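Local coordinates for type III restriction-modification enzyme EcoP15I Res subunit (Escherichia coli, PDB 4ZCF), which cleaves DNA 25-27 base pairs downstream of one of two inversely oriented 5'-CAGCAG-3' sites, acting with the Mod subunit and using a helicase-like ATPase domain, at residues I186-I191 with K235-N240; T211-L216 with E242-Q247; Y92-T97 with F222-E227. All coordinates share one frame; numbering follows the deposited sequence.

Interaction 1: I186-I191 with K235-N240; sequences INSGMI and KKTWEN. With nucleotides of chain D; nucleotides of chain E.
Ser188 and Thr237 meet between two short helices that both touch the bound DNA. The methyl CG2 of Thr237 lies 3.7 Å from Ser188 OG. Thr237 is split between two tasks by its first torsion. CG2 stands anti to the backbone N and faces Ser188, while OG1 stands anti to the carbonyl carbon (chi1 -45°) and faces the DNA. OG1 donates to OP1 of DT20 of chain D at 2.9 Å. Thr237 N donates to the same OP1 at 3.2 Å, so one phosphate oxygen is held by backbone and side chain together. Asn192 ND2 also bonds to Thr237 OG1 and helps fix its rotation.

One turn further on, the CG2 branch of Ile191 packs 3.7 Å from Asn240 CB. The two side chains run antiparallel alongside one another. The amide of Asn240 is engaged elsewhere: OD1 bonds to Lys243 NZ, and ND2 makes a weak bond to Asn192 OD1.

Asn187, the N-cap residue of helix 188-191, binds the other DNA strand, chain E. Its CG sits between the backbone N and the carbonyl carbon (chi1 62°). From there ND2 donates to OP1 of DT6 of chain E at 3.1 Å, nearly straight at 162°. Lys120 NZ bonds to Asn187 OD1 and holds the amide the right way round.

No hydrogen bond joins the two segments; they meet by van der Waals contact, mostly of methyl and methylene groups. The phosphate bonds, just after strand 180-186 and at the start of helix 236-242, are consistent with the DNA-binding face of a RecA-like domain in a superfamily 2 motor.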
loop_
_atom_site.group_PDB
_atom_site.type_symbol
_atom_site.label_atom_id
_atom_site.label_comp_id
_atom_site.label_asym_id
_atom_site.label_seq_id
_atom_site.Cartn_x
_atom_site.Cartn_y
_atom_site.Cartn_z
ATOM N N ILE C 186 18.435 4.661 7.053
ATOM C CA ILE C 186 17.819 4.682 8.396
ATOM C C ILE C 186 18.464 5.765 9.286
ATOM O O ILE C 186 19.680 5.960 9.240
ATOM C CB ILE C 186 17.895 3.256 9.057
ATOM C CG1 ILE C 186 17.053 3.172 10.350
ATOM C CG2 ILE C 186 19.358 2.803 9.285
ATOM C CD1 ILE C 186 16.685 1.755 10.801
ATOM N N ASN C 187 17.640 6.458 10.081
ATOM C CA ASN C 187 18.077 7.492 11.023
ATOM C C ASN C 187 18.240 6.899 12.430
ATOM O O ASN C 187 17.954 5.721 12.614
ATOM C CB ASN C 187 17.158 8.723 10.994
ATOM C CG ASN C 187 15.732 8.456 11.395
ATOM O OD1 ASN C 187 15.042 7.607 10.808
ATOM N ND2 ASN C 187 15.260 9.185 12.400
ATOM N N SER C 188 18.779 7.675 13.382
ATOM C CA SER C 188 19.039 7.245 14.764
ATOM C C SER C 188 17.779 6.896 15.555
ATOM O O SER C 188 17.794 5.918 16.320
ATOM C CB SER C 188 19.837 8.304 15.510
ATOM O OG SER C 188 21.095 8.469 14.887
ATOM N N GLY C 189 16.724 7.706 15.375
ATOM C CA GLY C 189 15.423 7.521 16.013
ATOM C C GLY C 189 14.798 6.177 15.692
ATOM O O GLY C 189 14.137 5.578 16.552
ATOM N N MET C 190 15.031 5.678 14.465
ATOM C CA MET C 190 14.513 4.393 14.002
ATOM C C MET C 190 15.370 3.220 14.431
ATOM O O MET C 190 14.825 2.148 14.712
ATOM C CB MET C 190 14.217 4.387 12.490
ATOM C CG MET C 190 12.965 5.210 12.098
ATOM S SD MET C 190 11.459 4.875 13.073
ATOM C CE MET C 190 11.129 3.165 12.644
ATOM N N ILE C 191 16.702 3.425 14.534
ATOM C CA ILE C 191 17.636 2.418 15.038
ATOM C C ILE C 191 17.244 2.116 16.520
ATOM O O ILE C 191 17.191 0.949 16.929
ATOM C CB ILE C 191 19.099 2.959 14.878
ATOM C CG1 ILE C 191 19.577 2.940 13.407
ATOM C CG2 ILE C 191 20.122 2.272 15.812
ATOM C CD1 ILE C 191 20.063 1.578 12.830
ATOM N N LYS C 235 27.423 4.926 23.998
ATOM C CA LYS C 235 25.990 5.196 24.088
ATOM C C LYS C 235 25.035 4.205 23.357
ATOM O O LYS C 235 25.496 3.309 22.643
ATOM C CB LYS C 235 25.723 6.671 23.724
ATOM C CG LYS C 235 26.557 7.698 24.507
ATOM C CD LYS C 235 25.987 7.974 25.893
ATOM C CE LYS C 235 26.904 8.826 26.728
ATOM N NZ LYS C 235 26.385 8.983 28.111
ATOM N N LYS C 236 23.703 4.374 23.575
ATOM C CA LYS C 236 22.618 3.543 23.051
ATOM C C LYS C 236 22.612 3.336 21.544
ATOM O O LYS C 236 22.660 2.176 21.117
ATOM C CB LYS C 236 21.245 4.034 23.552
ATOM C CG LYS C 236 20.068 3.135 23.163
ATOM C CD LYS C 236 19.709 2.094 24.227
ATOM C CE LYS C 236 18.834 0.983 23.688
ATOM N NZ LYS C 236 17.498 1.469 23.229
ATOM N N THR C 237 22.529 4.426 20.742
ATOM C CA THR C 237 22.486 4.336 19.276
ATOM C C THR C 237 23.578 3.411 18.730
ATOM O O THR C 237 23.268 2.483 17.968
ATOM C CB THR C 237 22.499 5.724 18.595
ATOM O OG1 THR C 237 21.595 6.618 19.252
ATOM C CG2 THR C 237 22.147 5.646 17.112
ATOM N N TRP C 238 24.849 3.650 19.154
ATOM C CA TRP C 238 25.984 2.834 18.724
ATOM C C TRP C 238 25.852 1.372 19.142
ATOM O O TRP C 238 26.172 0.494 18.338
ATOM C CB TRP C 238 27.335 3.421 19.165
ATOM C CG TRP C 238 28.481 2.664 18.564
ATOM C CD1 TRP C 238 29.145 1.615 19.124
ATOM C CD2 TRP C 238 28.952 2.759 17.214
ATOM N NE1 TRP C 238 30.031 1.077 18.224
ATOM C CE2 TRP C 238 29.944 1.770 17.045
ATOM C CE3 TRP C 238 28.662 3.615 16.138
ATOM C CZ2 TRP C 238 30.652 1.614 15.850
ATOM C CZ3 TRP C 238 29.368 3.463 14.952
ATOM C CH2 TRP C 238 30.349 2.471 14.817
ATOM N N GLU C 239 25.379 1.109 20.380
ATOM C CA GLU C 239 25.222 -0.264 20.879
ATOM C C GLU C 239 24.209 -1.060 20.070
ATOM O O GLU C 239 24.413 -2.257 19.871
ATOM C CB GLU C 239 24.952 -0.327 22.395
ATOM C CG GLU C 239 26.089 0.180 23.280
ATOM C CD GLU C 239 27.418 -0.556 23.244
ATOM O OE1 GLU C 239 27.480 -1.701 23.746
ATOM O OE2 GLU C 239 28.414 0.040 22.771
ATOM N N ASN C 240 23.167 -0.377 19.535
ATOM C CA ASN C 240 22.141 -0.973 18.675
ATOM C C ASN C 240 22.681 -1.338 17.302
ATOM O O ASN C 240 22.238 -2.345 16.743
ATOM C CB ASN C 240 20.930 -0.060 18.530
ATOM C CG ASN C 240 20.036 0.019 19.733
ATOM O OD1 ASN C 240 19.928 -0.913 20.534
ATOM N ND2 ASN C 240 19.328 1.124 19.845
ATOM P P DT D 20 22.716 8.333 22.206
ATOM O OP1 DT D 20 23.461 7.428 21.309
ATOM O OP2 DT D 20 22.979 8.272 23.662
ATOM O "O5'" DT D 20 22.933 9.841 21.725
ATOM C "C5'" DT D 20 22.874 10.145 20.342
ATOM C "C4'" DT D 20 22.965 11.643 20.133
ATOM O "O4'" DT D 20 21.879 12.285 20.849
ATOM C "C3'" DT D 20 24.263 12.277 20.620
ATOM O "O3'" DT D 20 24.830 13.051 19.583
ATOM C "C2'" DT D 20 23.874 13.142 21.810
ATOM C "C1'" DT D 20 22.378 13.371 21.608
ATOM N N1 DT D 20 21.580 13.555 22.883
ATOM C C2 DT D 20 20.958 14.772 23.124
ATOM O O2 DT D 20 20.993 15.728 22.358
ATOM N N3 DT D 20 20.270 14.831 24.318
ATOM C C4 DT D 20 20.166 13.837 25.286
ATOM O O4 DT D 20 19.525 14.084 26.312
ATOM C C5 DT D 20 20.849 12.591 24.967
ATOM C C7 DT D 20 20.819 11.407 25.889
ATOM C C6 DT D 20 21.512 12.522 23.807
ATOM P P DT E 6 11.536 9.413 13.703
ATOM O OP1 DT E 6 12.282 8.537 12.776
ATOM O OP2 DT E 6 10.383 10.166 13.179
ATOM O "O5'" DT E 6 10.970 8.546 14.898
ATOM C "C5'" DT E 6 11.712 7.834 15.866
ATOM C "C4'" DT E 6 10.768 7.177 16.871
ATOM O "O4'" DT E 6 10.361 8.108 17.900
ATOM C "C3'" DT E 6 9.484 6.621 16.272
ATOM O "O3'" DT E 6 9.383 5.267 16.631
ATOM C "C2'" DT E 6 8.360 7.515 16.797
ATOM C "C1'" DT E 6 8.962 8.062 18.085
ATOM N N1 DT E 6 8.491 9.416 18.535
ATOM C C2 DT E 6 8.195 9.588 19.867
ATOM O O2 DT E 6 8.237 8.680 20.674
ATOM N N3 DT E 6 7.831 10.868 20.218
ATOM C C4 DT E 6 7.717 11.984 19.389
ATOM O O4 DT E 6 7.350 13.080 19.839
ATOM C C5 DT E 6 8.079 11.753 18.016
ATOM C C7 DT E 6 8.025 12.896 17.039
ATOM C C6 DT E 6 8.449 10.499 17.665
ATOM P P DA D 19 17.799 5.978 25.642
ATOM O OP1 DA D 19 17.529 4.584 25.170
ATOM O OP2 DA D 19 18.390 6.194 26.989
ATOM O "O5'" DA D 19 18.753 6.767 24.616
ATOM C "C5'" DA D 19 18.636 6.593 23.226
ATOM C "C4'" DA D 19 18.812 7.905 22.506
ATOM O "O4'" DA D 19 17.745 8.813 22.836
ATOM C "C3'" DA D 19 20.082 8.700 22.743
ATOM O "O3'" DA D 19 21.143 8.079 21.987
ATOM C "C2'" DA D 19 19.640 10.028 22.126
ATOM C "C1'" DA D 19 18.131 10.085 22.371
ATOM N N9 DA D 19 17.680 11.086 23.339
ATOM C C8 DA D 19 17.344 10.879 24.658
ATOM N N7 DA D 19 16.914 11.955 25.276
ATOM C C5 DA D 19 17.012 12.949 24.317
ATOM C C6 DA D 19 16.712 14.331 24.335
ATOM N N6 DA D 19 16.236 14.929 25.421
ATOM N N1 DA D 19 16.903 15.072 23.209
ATOM C C2 DA D 19 17.358 14.457 22.102
ATOM N N3 DA D 19 17.688 13.153 21.963
ATOM C C4 DA D 19 17.483 12.442 23.111
#

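Interaction 2: T211-L216 with E242-Q247; sequences TPVDAL and EKFNAQ
Leu216 N donates to Pro212 O at 3.0 Å, a regular helical bond. It belongs to the turn that presents Val213 and Leu216 to Phe244. Leu216 CD1 comes 3.5 Å from Phe244 CE1, and the leucine runs alongside the ring in the same direction. Val213 CG2 approaches the same ring atom, CE1, at 3.6 Å. That methyl stands anti to the backbone N of Val213, which carries it across to the segment 242-247. Both aliphatic groups reach the ring obliquely. Val213 CG2 also touches Lys243 CB at 3.6 Å, a contact confined to the base of the lysine side chain.

Phe244 sits in the type I turn from Glu242 to Asn245, which is closed by Asn245 N to Glu242 O at 3.2 Å. Its ring also rests on Ile223 of strand 222-226, while Ile167 and Phe170 of helix 165-172 pack on Leu216. With a serine in place of Phe244, Val213 CG2 and Leu216 CD1 would probably lose their shared aromatic partner and a gap would open between helix and turn. No hydrogen bond or salt bridge crosses between the segments, so their direct attachment rests on apolar contact.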
loop_
_atom_site.group_PDB
_atom_site.type_symbol
_atom_site.label_atom_id
_atom_site.label_comp_id
_atom_site.label_asym_id
_atom_site.label_seq_id
_atom_site.Cartn_x
_atom_site.Cartn_y
_atom_site.Cartn_z
ATOM N N THR C 211 12.390 -11.111 13.859
ATOM C CA THR C 211 12.920 -9.851 14.380
ATOM C C THR C 211 13.654 -9.046 13.272
ATOM O O THR C 211 14.493 -9.628 12.576
ATOM C CB THR C 211 13.805 -10.185 15.604
ATOM O OG1 THR C 211 12.976 -10.281 16.759
ATOM C CG2 THR C 211 14.903 -9.184 15.854
ATOM N N PRO C 212 13.390 -7.715 13.124
ATOM C CA PRO C 212 14.105 -6.917 12.104
ATOM C C PRO C 212 15.640 -6.904 12.240
ATOM O O PRO C 212 16.321 -7.070 11.221
ATOM C CB PRO C 212 13.481 -5.522 12.245
ATOM C CG PRO C 212 12.122 -5.769 12.859
ATOM C CD PRO C 212 12.395 -6.883 13.837
ATOM N N VAL C 213 16.186 -6.770 13.486
ATOM C CA VAL C 213 17.639 -6.807 13.741
ATOM C C VAL C 213 18.312 -8.144 13.356
ATOM O O VAL C 213 19.367 -8.125 12.718
ATOM C CB VAL C 213 18.114 -6.203 15.107
ATOM C CG1 VAL C 213 17.549 -6.957 16.310
ATOM C CG2 VAL C 213 19.637 -6.128 15.196
ATOM N N ASP C 214 17.682 -9.296 13.695
ATOM C CA ASP C 214 18.182 -10.644 13.343
ATOM C C ASP C 214 18.144 -10.854 11.821
ATOM O O ASP C 214 19.024 -11.526 11.262
ATOM C CB ASP C 214 17.354 -11.742 14.030
ATOM C CG ASP C 214 17.441 -11.786 15.542
ATOM O OD1 ASP C 214 18.467 -11.341 16.091
ATOM O OD2 ASP C 214 16.505 -12.323 16.172
ATOM N N ALA C 215 17.126 -10.271 11.155
ATOM C CA ALA C 215 16.987 -10.358 9.711
ATOM C C ALA C 215 18.086 -9.534 9.019
ATOM O O ALA C 215 18.655 -10.015 8.034
ATOM C CB ALA C 215 15.620 -9.879 9.288
ATOM N N LEU C 216 18.414 -8.322 9.554
ATOM C CA LEU C 216 19.450 -7.440 9.003
ATOM C C LEU C 216 20.846 -7.965 9.280
ATOM O O LEU C 216 21.713 -7.883 8.406
ATOM C CB LEU C 216 19.300 -5.995 9.482
ATOM C CG LEU C 216 18.060 -5.226 8.988
ATOM C CD1 LEU C 216 17.647 -4.185 9.965
ATOM C CD2 LEU C 216 18.291 -4.597 7.651
ATOM N N GLU C 242 25.850 -2.092 16.761
ATOM C CA GLU C 242 26.686 -3.278 17.071
ATOM C C GLU C 242 25.900 -4.603 16.944
ATOM O O GLU C 242 26.480 -5.608 16.550
ATOM C CB GLU C 242 27.334 -3.187 18.464
ATOM C CG GLU C 242 28.550 -2.280 18.537
ATOM C CD GLU C 242 29.111 -1.946 19.914
ATOM O OE1 GLU C 242 28.749 -2.620 20.907
ATOM O OE2 GLU C 242 29.954 -1.024 19.988
ATOM N N LYS C 243 24.580 -4.584 17.230
ATOM C CA LYS C 243 23.691 -5.745 17.144
ATOM C C LYS C 243 23.609 -6.360 15.736
ATOM O O LYS C 243 23.200 -7.517 15.616
ATOM C CB LYS C 243 22.274 -5.371 17.602
ATOM C CG LYS C 243 22.038 -5.308 19.101
ATOM C CD LYS C 243 20.637 -4.744 19.370
ATOM C CE LYS C 243 20.304 -4.696 20.834
ATOM N NZ LYS C 243 19.215 -3.723 21.115
ATOM N N PHE C 244 23.945 -5.587 14.675
ATOM C CA PHE C 244 23.894 -6.070 13.284
ATOM C C PHE C 244 25.057 -6.976 12.890
ATOM O O PHE C 244 25.021 -7.544 11.796
ATOM C CB PHE C 244 23.813 -4.904 12.283
ATOM C CG PHE C 244 22.569 -4.063 12.360
ATOM C CD1 PHE C 244 21.310 -4.651 12.344
ATOM C CD2 PHE C 244 22.652 -2.676 12.394
ATOM C CE1 PHE C 244 20.159 -3.871 12.421
ATOM C CE2 PHE C 244 21.504 -1.896 12.452
ATOM C CZ PHE C 244 20.264 -2.497 12.469
ATOM N N ASN C 245 26.106 -7.066 13.741
ATOM C CA ASN C 245 27.334 -7.823 13.490
ATOM C C ASN C 245 27.779 -7.636 12.029
ATOM O O ASN C 245 27.850 -8.596 11.227
ATOM C CB ASN C 245 27.228 -9.296 13.959
ATOM C CG ASN C 245 27.035 -9.432 15.465
ATOM O OD1 ASN C 245 25.962 -9.817 15.953
ATOM N ND2 ASN C 245 28.054 -9.078 16.245
ATOM N N ALA C 246 27.952 -6.340 11.679
ATOM C CA ALA C 246 28.315 -5.852 10.354
ATOM C C ALA C 246 29.712 -6.330 9.934
ATOM O O ALA C 246 30.593 -6.492 10.788
ATOM C CB ALA C 246 28.246 -4.342 10.332
ATOM N N GLN C 247 29.907 -6.568 8.619
ATOM C CA GLN C 247 31.194 -7.032 8.096
ATOM C C GLN C 247 32.275 -6.007 8.363
ATOM O O GLN C 247 33.325 -6.373 8.885
ATOM C CB GLN C 247 31.117 -7.398 6.604
ATOM C CG GLN C 247 30.537 -8.777 6.328
ATOM C CD GLN C 247 30.430 -9.050 4.847
ATOM O OE1 GLN C 247 31.409 -9.356 4.168
ATOM N NE2 GLN C 247 29.232 -8.964 4.310
#

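Interaction 3: Y92-T97 with F222-E227; sequences YTYIKT and FIIIDE. With AMP (adenosine monophosphate), chain H.
Tyr94, Ile224 and Asp226 carry this contact between helix 90-105 and strand 222-226. The Tyr94 ring is met in two ways. Ile224 CG2 lies over one face, 3.8 Å from the ring centroid and 14° off the normal, in a CH-pi contact. It is offset toward the rim and comes nearest to Tyr94 CG, at 3.7 Å. Asp226 OD2 approaches the ring edge, in its plane.

There Tyr94 OH donates to Asp226 OD2 at 3.1 Å, nearly in line with the C-O bond of the acceptor. The ring and carboxylate planes stand 88° apart. Tyr94 CG is placed between the backbone N and the carbonyl carbon (chi1 75°), which lays the ring along the strand from Ile224 to Asp226. The CG2 branch of Ile224, anti to its backbone N, is the one that reaches the ring. Tyr252 and Thr123 also touch Tyr94, and Ile250 packs on Ile224.

The bond from Tyr94 probably helps to orient the carboxylate of Asp226, an AMP-binding residue whose OD2 also lies 3.0 Å from AMP O3P. The next residue, Glu227, holds Lys90 NZ in a salt bridge through OE1. At the other end of the nucleotide, Tyr92 CB lies 3.7 Å from AMP N6.

Tyr94 thus ties the helix that follows the P-loop (Walker A) to the Asp-Glu pair at the end of a sheet strand. That pair is the Walker B element, motif II, of superfamily 2 helicases, and the site is their nucleotide cleft.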
loop_
_atom_site.group_PDB
_atom_site.type_symbol
_atom_site.label_atom_id
_atom_site.label_comp_id
_atom_site.label_asym_id
_atom_site.label_seq_id
_atom_site.Cartn_x
_atom_site.Cartn_y
_atom_site.Cartn_z
ATOM N N TYR C 92 28.726 11.945 -1.934
ATOM C CA TYR C 92 29.115 11.409 -3.242
ATOM C C TYR C 92 30.219 10.329 -3.099
ATOM O O TYR C 92 30.124 9.279 -3.744
ATOM C CB TYR C 92 29.589 12.525 -4.185
ATOM C CG TYR C 92 30.145 11.990 -5.490
ATOM C CD1 TYR C 92 29.302 11.631 -6.535
ATOM C CD2 TYR C 92 31.515 11.813 -5.667
ATOM C CE1 TYR C 92 29.808 11.111 -7.725
ATOM C CE2 TYR C 92 32.031 11.289 -6.848
ATOM C CZ TYR C 92 31.175 10.935 -7.875
ATOM O OH TYR C 92 31.689 10.392 -9.030
ATOM N N THR C 93 31.257 10.603 -2.256
ATOM C CA THR C 93 32.391 9.719 -1.987
ATOM C C THR C 93 31.955 8.366 -1.407
ATOM O O THR C 93 32.364 7.336 -1.933
ATOM C CB THR C 93 33.467 10.446 -1.162
ATOM O OG1 THR C 93 33.975 11.561 -1.911
ATOM C CG2 THR C 93 34.612 9.531 -0.758
ATOM N N TYR C 94 31.121 8.364 -0.349
ATOM C CA TYR C 94 30.642 7.114 0.217
ATOM C C TYR C 94 29.738 6.327 -0.727
ATOM O O TYR C 94 29.761 5.097 -0.720
ATOM C CB TYR C 94 30.121 7.247 1.660
ATOM C CG TYR C 94 28.775 7.885 1.930
ATOM C CD1 TYR C 94 27.596 7.306 1.450
ATOM C CD2 TYR C 94 28.649 8.907 2.862
ATOM C CE1 TYR C 94 26.345 7.823 1.782
ATOM C CE2 TYR C 94 27.403 9.430 3.204
ATOM C CZ TYR C 94 26.254 8.891 2.655
ATOM O OH TYR C 94 25.035 9.418 3.011
ATOM N N ILE C 95 28.987 7.038 -1.578
ATOM C CA ILE C 95 28.134 6.394 -2.573
ATOM C C ILE C 95 29.018 5.766 -3.648
ATOM O O ILE C 95 28.824 4.596 -3.978
ATOM C CB ILE C 95 27.034 7.334 -3.126
ATOM C CG1 ILE C 95 26.002 7.659 -2.015
ATOM C CG2 ILE C 95 26.348 6.690 -4.316
ATOM C CD1 ILE C 95 25.189 8.949 -2.211
ATOM N N LYS C 96 30.021 6.516 -4.147
ATOM C CA LYS C 96 30.953 5.988 -5.143
ATOM C C LYS C 96 31.716 4.771 -4.605
ATOM O O LYS C 96 31.938 3.831 -5.355
ATOM C CB LYS C 96 31.908 7.066 -5.681
ATOM C CG LYS C 96 32.517 6.649 -7.013
ATOM C CD LYS C 96 33.417 7.716 -7.633
ATOM C CE LYS C 96 34.546 7.089 -8.422
ATOM N NZ LYS C 96 34.063 6.106 -9.438
ATOM N N THR C 97 32.041 4.757 -3.301
ATOM C CA THR C 97 32.704 3.627 -2.648
ATOM C C THR C 97 31.777 2.386 -2.627
ATOM O O THR C 97 32.251 1.281 -2.876
ATOM C CB THR C 97 33.227 4.021 -1.265
ATOM O OG1 THR C 97 33.829 5.307 -1.316
ATOM C CG2 THR C 97 34.231 3.037 -0.733
ATOM N N PHE C 222 27.325 -4.138 5.098
ATOM C CA PHE C 222 28.401 -3.148 5.099
ATOM C C PHE C 222 27.713 -1.841 5.523
ATOM O O PHE C 222 26.784 -1.387 4.847
ATOM C CB PHE C 222 29.056 -3.027 3.697
ATOM C CG PHE C 222 30.334 -3.821 3.527
ATOM C CD1 PHE C 222 30.331 -5.206 3.623
ATOM C CD2 PHE C 222 31.542 -3.182 3.289
ATOM C CE1 PHE C 222 31.511 -5.934 3.467
ATOM C CE2 PHE C 222 32.721 -3.914 3.134
ATOM C CZ PHE C 222 32.700 -5.283 3.235
ATOM N N ILE C 223 28.109 -1.288 6.682
ATOM C CA ILE C 223 27.473 -0.094 7.248
ATOM C C ILE C 223 28.284 1.171 7.115
ATOM O O ILE C 223 29.432 1.188 7.525
ATOM C CB ILE C 223 26.999 -0.304 8.714
ATOM C CG1 ILE C 223 26.108 -1.554 8.861
ATOM C CG2 ILE C 223 26.316 0.958 9.252
ATOM C CD1 ILE C 223 25.633 -1.816 10.251
ATOM N N ILE C 224 27.632 2.248 6.619
ATOM C CA ILE C 224 28.149 3.601 6.463
ATOM C C ILE C 224 27.586 4.470 7.599
ATOM O O ILE C 224 26.375 4.470 7.822
ATOM C CB ILE C 224 27.740 4.195 5.075
ATOM C CG1 ILE C 224 28.111 3.279 3.868
ATOM C CG2 ILE C 224 28.176 5.666 4.890
ATOM C CD1 ILE C 224 29.591 3.096 3.532
ATOM N N ILE C 225 28.450 5.237 8.281
ATOM C CA ILE C 225 28.031 6.175 9.312
ATOM C C ILE C 225 28.337 7.610 8.892
ATOM O O ILE C 225 29.502 7.963 8.684
ATOM C CB ILE C 225 28.482 5.794 10.750
ATOM C CG1 ILE C 225 27.505 4.758 11.333
ATOM C CG2 ILE C 225 28.517 7.024 11.688
ATOM C CD1 ILE C 225 28.006 3.497 11.451
ATOM N N ASP C 226 27.257 8.415 8.737
ATOM C CA ASP C 226 27.255 9.827 8.368
ATOM C C ASP C 226 27.282 10.636 9.662
ATOM O O ASP C 226 26.409 10.451 10.516
ATOM C CB ASP C 226 25.985 10.144 7.555
ATOM C CG ASP C 226 26.097 11.331 6.621
ATOM O OD1 ASP C 226 26.321 12.447 7.110
ATOM O OD2 ASP C 226 25.879 11.150 5.408
ATOM N N GLU C 227 28.286 11.525 9.807
ATOM C CA GLU C 227 28.548 12.366 11.001
ATOM C C GLU C 227 28.755 11.435 12.220
ATOM O O GLU C 227 27.812 11.217 12.979
ATOM C CB GLU C 227 27.456 13.446 11.242
ATOM C CG GLU C 227 26.892 14.114 9.990
ATOM C CD GLU C 227 27.715 15.179 9.287
ATOM O OE1 GLU C 227 28.960 15.194 9.437
ATOM O OE2 GLU C 227 27.105 15.981 8.541
HETATM P P AMP H . 25.057 14.855 4.243
HETATM O O1P AMP H . 24.907 15.176 5.683
HETATM O O2P AMP H . 26.524 14.703 4.076
HETATM O O3P AMP H . 24.543 13.468 4.115
HETATM O "O5'" AMP H . 24.336 15.884 3.261
HETATM C "C5'" AMP H . 25.077 16.558 2.259
HETATM C "C4'" AMP H . 24.265 16.781 1.023
HETATM O "O4'" AMP H . 25.057 17.455 0.008
HETATM C "C3'" AMP H . 23.858 15.481 0.422
HETATM O "O3'" AMP H . 22.573 15.118 0.927
HETATM C "C2'" AMP H . 23.874 15.685 -1.039
HETATM O "O2'" AMP H . 22.579 16.081 -1.511
HETATM C "C1'" AMP H . 24.824 16.814 -1.279
HETATM N N9 AMP H . 26.026 16.435 -1.907
HETATM C C8 AMP H . 26.934 15.673 -1.329
HETATM N N7 AMP H . 27.998 15.517 -2.165
HETATM C C5 AMP H . 27.696 16.322 -3.355
HETATM C C6 AMP H . 28.309 16.647 -4.599
HETATM N N6 AMP H . 29.583 16.124 -4.939
HETATM N N1 AMP H . 27.649 17.462 -5.460
HETATM C C2 AMP H . 26.451 17.958 -5.184
HETATM N N3 AMP H . 25.817 17.699 -4.043
HETATM C C4 AMP H . 26.370 16.904 -3.097
#

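Overall arrangement
All three contacts belong to one RecA-like unit of the helicase-like domain, built on a parallel sheet. The segments follow in the order 92-97, 186-191, 211-216, 222-227, 235-240, 242-247, so every pair of contacts alternates along the chain. Interactions 1 and 2 have centres about 12 Å apart and touch through Ile191 and Phe244. Interaction 3 lies about 17 Å from the first and 18 Å from the second, centre to centre. Its strand 222-226 reaches both, through Ile225 to Trp238 and Ile223 to Ala246. Side-chain contacts thus link the strand of the nucleotide cleft to a DNA-holding helix, consistent with an ATP-driven motor on DNA.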